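PDB 6IUL: natterin-like protein from Lethenteron camtschaticum, which probably acts as a cytotoxic pore-forming immune protein, joining a jacalin-like lectin domain to an aerolysin-type pore-forming module. Local coordinates for residues K32-V37 against G58-S63; G38-R43 against G132-S137. All blocks are in the same frame, centred on the assembly; numbering follows the deposited sequence.

Interaction 1 (K32-V37 against G58-S63); sequences KLSVSV and GAMDSS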
loop_
_atom_site.group_PDB
_atom_site.type_symbol
_atom_site.label_atom_id
_atom_site.label_comp_id
_atom_site.label_asym_id
_atom_site.label_seq_id
_atom_site.Cartn_x
_atom_site.Cartn_y
_atom_site.Cartn_z
ATOM N N LYS A 32 -9.534 27.349 -1.851
ATOM C CA LYS A 32 -10.526 28.110 -1.171
ATOM C C LYS A 32 -10.934 29.351 -1.977
ATOM O O LYS A 32 -10.114 29.992 -2.601
ATOM C CB LYS A 32 -9.970 28.529 0.185
ATOM C CG LYS A 32 -10.947 29.216 1.136
ATOM C CD LYS A 32 -10.207 29.563 2.452
ATOM C CE LYS A 32 -11.101 30.237 3.452
ATOM N NZ LYS A 32 -10.419 30.327 4.790
ATOM N N LEU A 33 -12.208 29.720 -1.880
ATOM C CA LEU A 33 -12.745 30.894 -2.533
ATOM C C LEU A 33 -13.632 31.659 -1.569
ATOM O O LEU A 33 -14.384 31.072 -0.788
ATOM C CB LEU A 33 -13.614 30.444 -3.677
ATOM C CG LEU A 33 -14.401 31.464 -4.439
ATOM C CD1 LEU A 33 -13.426 32.393 -5.112
ATOM C CD2 LEU A 33 -15.347 30.865 -5.496
ATOM N N SER A 34 -13.569 32.980 -1.632
ATOM C CA SER A 34 -14.456 33.836 -0.889
ATOM C C SER A 34 -14.982 34.957 -1.799
ATOM O O SER A 34 -14.229 35.559 -2.539
ATOM C CB SER A 34 -13.722 34.404 0.329
ATOM O OG SER A 34 -14.562 35.284 1.021
ATOM N N VAL A 35 -16.288 35.234 -1.712
ATOM C CA VAL A 35 -16.966 36.113 -2.626
ATOM C C VAL A 35 -17.790 37.157 -1.871
ATOM O O VAL A 35 -18.550 36.848 -0.929
ATOM C CB VAL A 35 -17.908 35.337 -3.572
ATOM C CG1 VAL A 35 -18.601 36.269 -4.563
ATOM C CG2 VAL A 35 -17.144 34.288 -4.368
ATOM N N SER A 36 -17.621 38.401 -2.287
ATOM C CA SER A 36 -18.416 39.503 -1.819
ATOM C C SER A 36 -19.398 39.902 -2.917
ATOM O O SER A 36 -19.040 39.965 -4.099
ATOM C CB SER A 36 -17.543 40.718 -1.435
ATOM O OG SER A 36 -16.789 40.446 -0.250
ATOM N N VAL A 37 -20.642 40.150 -2.515
ATOM C CA VAL A 37 -21.710 40.522 -3.439
ATOM C C VAL A 37 -22.304 41.894 -3.054
ATOM O O VAL A 37 -22.399 42.236 -1.905
ATOM C CB VAL A 37 -22.802 39.468 -3.477
ATOM C CG1 VAL A 37 -22.228 38.140 -3.934
ATOM C CG2 VAL A 37 -23.492 39.295 -2.124
ATOM N N GLY A 58 -11.336 42.960 -7.316
ATOM C CA GLY A 58 -12.518 43.782 -6.975
ATOM C C GLY A 58 -12.394 44.220 -5.541
ATOM O O GLY A 58 -11.271 44.483 -5.099
ATOM N N ALA A 59 -13.499 44.239 -4.778
ATOM C CA ALA A 59 -13.497 44.706 -3.388
ATOM C C ALA A 59 -14.202 43.715 -2.492
ATOM O O ALA A 59 -15.240 43.169 -2.855
ATOM C CB ALA A 59 -14.210 46.048 -3.308
ATOM N N MET A 60 -13.631 43.474 -1.319
ATOM C CA MET A 60 -14.213 42.551 -0.354
ATOM C C MET A 60 -14.774 43.309 0.842
ATOM O O MET A 60 -14.122 44.237 1.342
ATOM C CB MET A 60 -13.167 41.520 0.123
ATOM C CG MET A 60 -12.641 40.633 -0.999
ATOM S SD MET A 60 -13.893 39.478 -1.551
ATOM C CE MET A 60 -13.790 38.234 -0.259
ATOM N N ASP A 61 -15.940 42.878 1.337
ATOM C CA ASP A 61 -16.583 43.528 2.466
ATOM C C ASP A 61 -17.162 42.484 3.446
ATOM O O ASP A 61 -16.895 41.312 3.306
ATOM C CB ASP A 61 -17.618 44.545 1.984
ATOM C CG ASP A 61 -18.782 43.911 1.193
ATOM O OD1 ASP A 61 -18.967 42.656 1.243
ATOM O OD2 ASP A 61 -19.511 44.690 0.514
ATOM N N SER A 62 -17.954 42.935 4.417
ATOM C CA SER A 62 -18.527 42.096 5.439
ATOM C C SER A 62 -19.569 41.100 4.881
ATOM O O SER A 62 -19.913 40.135 5.542
ATOM C CB SER A 62 -19.141 42.968 6.541
ATOM O OG SER A 62 -20.318 43.633 6.035
ATOM N N SER A 63 -20.038 41.280 3.651
ATOM C CA SER A 63 -20.914 40.284 3.055
ATOM C C SER A 63 -20.219 39.022 2.592
ATOM O O SER A 63 -20.867 38.182 1.976
ATOM C CB SER A 63 -21.646 40.871 1.839
ATOM O OG SER A 63 -20.860 40.823 0.622
HETATM O O HOH W 1 -21.231 37.115 -0.391
HETATM O O HOH W 2 -22.071 44.349 -0.585
#
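In the jacalin-like lectin domain, the loop joining strands 54-58 and 65-68 folds over the end of strand 30-37, and Ser36 and Ser63 carry the contact. The side chain of Ser36 leaves the strand toward the loop, with OG beside its own backbone N (chi1 -70°). Ser36 OG accepts a hydrogen bond from Asp61 N at 3.0 Å, nearly straight (163°). The sulfur of Met60 also lies close, with SD 3.3 Å from Ser36 OG. Bends at chi2 and chi3 bring Met60 CE to 3.3 Å from Ser34 OG. Next along the strand, Val37 N gives a hydrogen bond of 3.2 Å to Ser63 OG. Ser63 OG donates in turn to the syn lone pair of Asp61 OD1 at 2.7 Å. Ser63 N reaches the same oxygen from above the carboxylate plane. OD1 thus takes two donors, which helps fix the turn of the carboxylate. Two waters add to the join, one between the carbonyls of Val35 and Ser63, the other between Val37 O and Asp61 OD2. The bond from Ser63 N to Asp61 OD1 defines an Asx turn, here shaping a loop between beta strands.

Interaction 2 (G38-R43 against G132-S137); sequences GGWQVR and GSDIDS
Gln41 and Asp134 meet with their side chains crossing at about a right angle. The amide and carboxylate planes are 59° apart. With Gln41 CG between its backbone N and carbonyl carbon (chi1 75°), CG itself lies against the Asp134 carboxylate, 3.5 Å from Asp134 OD2. NE2 faces both carboxylate oxygens but holds them weakly. Gln41 NE2 lies 3.4 Å from Asp134 OD1 in a weak but nearly straight bond. The bond from Gln41 NE2 to Asp134 OD2, 3.2 Å, is also weak and strongly bent (125°). The other end of the amide is gripped within its own segment. Gln41 OE1 accepts from Trp40 N at 2.8 Å, nearly along the C=O axis, and also lies over one face of the Trp40 ring, offset toward the rim. This helps set the rotation of the amide.

Arg43 crosses Asp134 obliquely, touching OD1 with CD. Its guanidinium turns instead to Asp61, in a salt bridge, while Asp134 OD2 pairs with Arg88.

Beside these polar groups, Ile135 N donates to Val42 O at 3.1 Å. Val42 CG1 packs on Ile135 CG1 at 3.9 Å, and both side chains also touch Leu89. Asp134 CA makes a CH...O contact of 3.4 Å with Arg43 O.

The firm direct link is therefore the backbone bond, backed by apolar packing. The buried Asp134 carboxylate gets only weak bonds from Gln41, so its charge is probably balanced mainly by Arg88.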
loop_
_atom_site.group_PDB
_atom_site.type_symbol
_atom_site.label_atom_id
_atom_site.label_comp_id
_atom_site.label_asym_id
_atom_site.label_seq_id
_atom_site.Cartn_x
_atom_site.Cartn_y
_atom_site.Cartn_z
ATOM N N GLY A 38 -22.615 42.694 -4.040
ATOM C CA GLY A 38 -23.377 43.902 -3.801
ATOM C C GLY A 38 -24.797 43.771 -4.383
ATOM O O GLY A 38 -25.252 42.676 -4.741
ATOM N N GLY A 39 -25.482 44.908 -4.496
ATOM C CA GLY A 39 -26.799 44.917 -5.009
ATOM C C GLY A 39 -26.957 44.454 -6.430
ATOM O O GLY A 39 -27.871 43.704 -6.735
ATOM N N TRP A 40 -26.058 44.861 -7.287
ATOM C CA TRP A 40 -26.199 44.607 -8.722
ATOM C C TRP A 40 -24.904 43.998 -9.302
ATOM O O TRP A 40 -24.590 44.121 -10.498
ATOM C CB TRP A 40 -26.612 45.906 -9.493
ATOM C CG TRP A 40 -25.750 47.129 -9.158
ATOM C CD1 TRP A 40 -25.838 47.927 -8.014
ATOM C CD2 TRP A 40 -24.736 47.725 -9.977
ATOM N NE1 TRP A 40 -24.909 48.937 -8.086
ATOM C CE2 TRP A 40 -24.244 48.865 -9.281
ATOM C CE3 TRP A 40 -24.203 47.416 -11.234
ATOM C CZ2 TRP A 40 -23.192 49.661 -9.775
ATOM C CZ3 TRP A 40 -23.169 48.217 -11.748
ATOM C CH2 TRP A 40 -22.677 49.341 -11.012
ATOM N N GLN A 41 -24.137 43.335 -8.460
ATOM C CA GLN A 41 -22.862 42.786 -8.905
ATOM C C GLN A 41 -22.251 41.826 -7.891
ATOM O O GLN A 41 -22.648 41.817 -6.705
ATOM C CB GLN A 41 -21.848 43.913 -9.201
ATOM C CG GLN A 41 -21.277 44.563 -7.969
ATOM C CD GLN A 41 -22.153 45.690 -7.390
ATOM O OE1 GLN A 41 -23.339 45.570 -7.245
ATOM N NE2 GLN A 41 -21.524 46.729 -6.990
ATOM N N VAL A 42 -21.319 40.998 -8.383
ATOM C CA VAL A 42 -20.289 40.436 -7.533
ATOM C C VAL A 42 -19.249 41.541 -7.344
ATOM O O VAL A 42 -18.718 42.035 -8.331
ATOM C CB VAL A 42 -19.634 39.200 -8.177
ATOM C CG1 VAL A 42 -18.359 38.789 -7.398
ATOM C CG2 VAL A 42 -20.649 38.073 -8.258
ATOM N N ARG A 43 -18.995 41.931 -6.082
ATOM C CA ARG A 43 -18.085 43.015 -5.775
ATOM C C ARG A 43 -16.628 42.595 -5.806
ATOM O O ARG A 43 -15.743 43.365 -6.202
ATOM C CB ARG A 43 -18.399 43.581 -4.391
ATOM C CG ARG A 43 -19.577 44.540 -4.340
ATOM C CD ARG A 43 -18.917 45.909 -4.017
ATOM N NE ARG A 43 -18.831 46.044 -2.578
ATOM C CZ ARG A 43 -18.366 47.108 -1.902
ATOM N NH1 ARG A 43 -17.809 48.151 -2.481
ATOM N NH2 ARG A 43 -18.499 47.133 -0.591
ATOM N N GLY A 132 -12.573 46.080 -11.502
ATOM C CA GLY A 132 -12.238 47.465 -11.127
ATOM C C GLY A 132 -12.666 47.644 -9.697
ATOM O O GLY A 132 -12.081 47.066 -8.794
ATOM N N SER A 133 -13.723 48.418 -9.504
ATOM C CA SER A 133 -14.363 48.504 -8.198
ATOM C C SER A 133 -15.049 47.164 -7.916
ATOM O O SER A 133 -15.015 46.679 -6.787
ATOM C CB SER A 133 -15.396 49.625 -8.160
ATOM O OG SER A 133 -14.721 50.864 -8.136
ATOM N N ASP A 134 -15.616 46.569 -8.973
ATOM C CA ASP A 134 -16.305 45.308 -8.894
ATOM C C ASP A 134 -15.631 44.237 -9.778
ATOM O O ASP A 134 -14.589 44.499 -10.402
ATOM C CB ASP A 134 -17.753 45.474 -9.351
ATOM C CG ASP A 134 -18.483 46.610 -8.678
ATOM O OD1 ASP A 134 -18.168 46.951 -7.521
ATOM O OD2 ASP A 134 -19.386 47.148 -9.367
ATOM N N ILE A 135 -16.251 43.044 -9.847
ATOM C CA ILE A 135 -15.872 42.072 -10.847
ATOM C C ILE A 135 -16.698 42.266 -12.123
ATOM O O ILE A 135 -17.854 41.835 -12.240
ATOM C CB ILE A 135 -16.031 40.640 -10.316
ATOM C CG1 ILE A 135 -15.262 40.441 -8.993
ATOM C CG2 ILE A 135 -15.611 39.646 -11.374
ATOM C CD1 ILE A 135 -13.777 40.663 -9.096
ATOM N N ASP A 136 -16.104 42.945 -13.094
ATOM C CA ASP A 136 -16.754 43.164 -14.386
ATOM C C ASP A 136 -17.003 41.872 -15.154
ATOM O O ASP A 136 -18.046 41.689 -15.764
ATOM C CB ASP A 136 -15.881 44.091 -15.229
ATOM C CG ASP A 136 -15.793 45.497 -14.654
ATOM O OD1 ASP A 136 -14.888 45.709 -13.801
ATOM O OD2 ASP A 136 -16.618 46.360 -15.093
ATOM N N SER A 137 -16.021 40.981 -15.124
ATOM C CA SER A 137 -16.167 39.672 -15.711
ATOM C C SER A 137 -15.211 38.688 -15.073
ATOM O O SER A 137 -14.154 39.044 -14.567
ATOM C CB SER A 137 -15.981 39.766 -17.237
ATOM O OG SER A 137 -14.683 40.203 -17.516
#

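In the fold
Interactions 1 and 2 lie side by side, with centres about 10 Å apart, in the lectin domain and well away from the centre of the elongated chain. Strands 30-37 and 42-49 are neighbours in one antiparallel four-stranded sheet, and the turn between them runs from interaction 1 into interaction 2. The segments alternate along the chain: 32-37, 38-43, 58-63, then 132-137. Arg43 joins the two contacts through its backbone. Its N probably bonds Ser36 O, and its O probably bonds Ala59 N. Interaction 1 stays local to this sheet. Interaction 2 ties it to the long strand 135-155, which probably carries the chain on toward the aerolysin-like part.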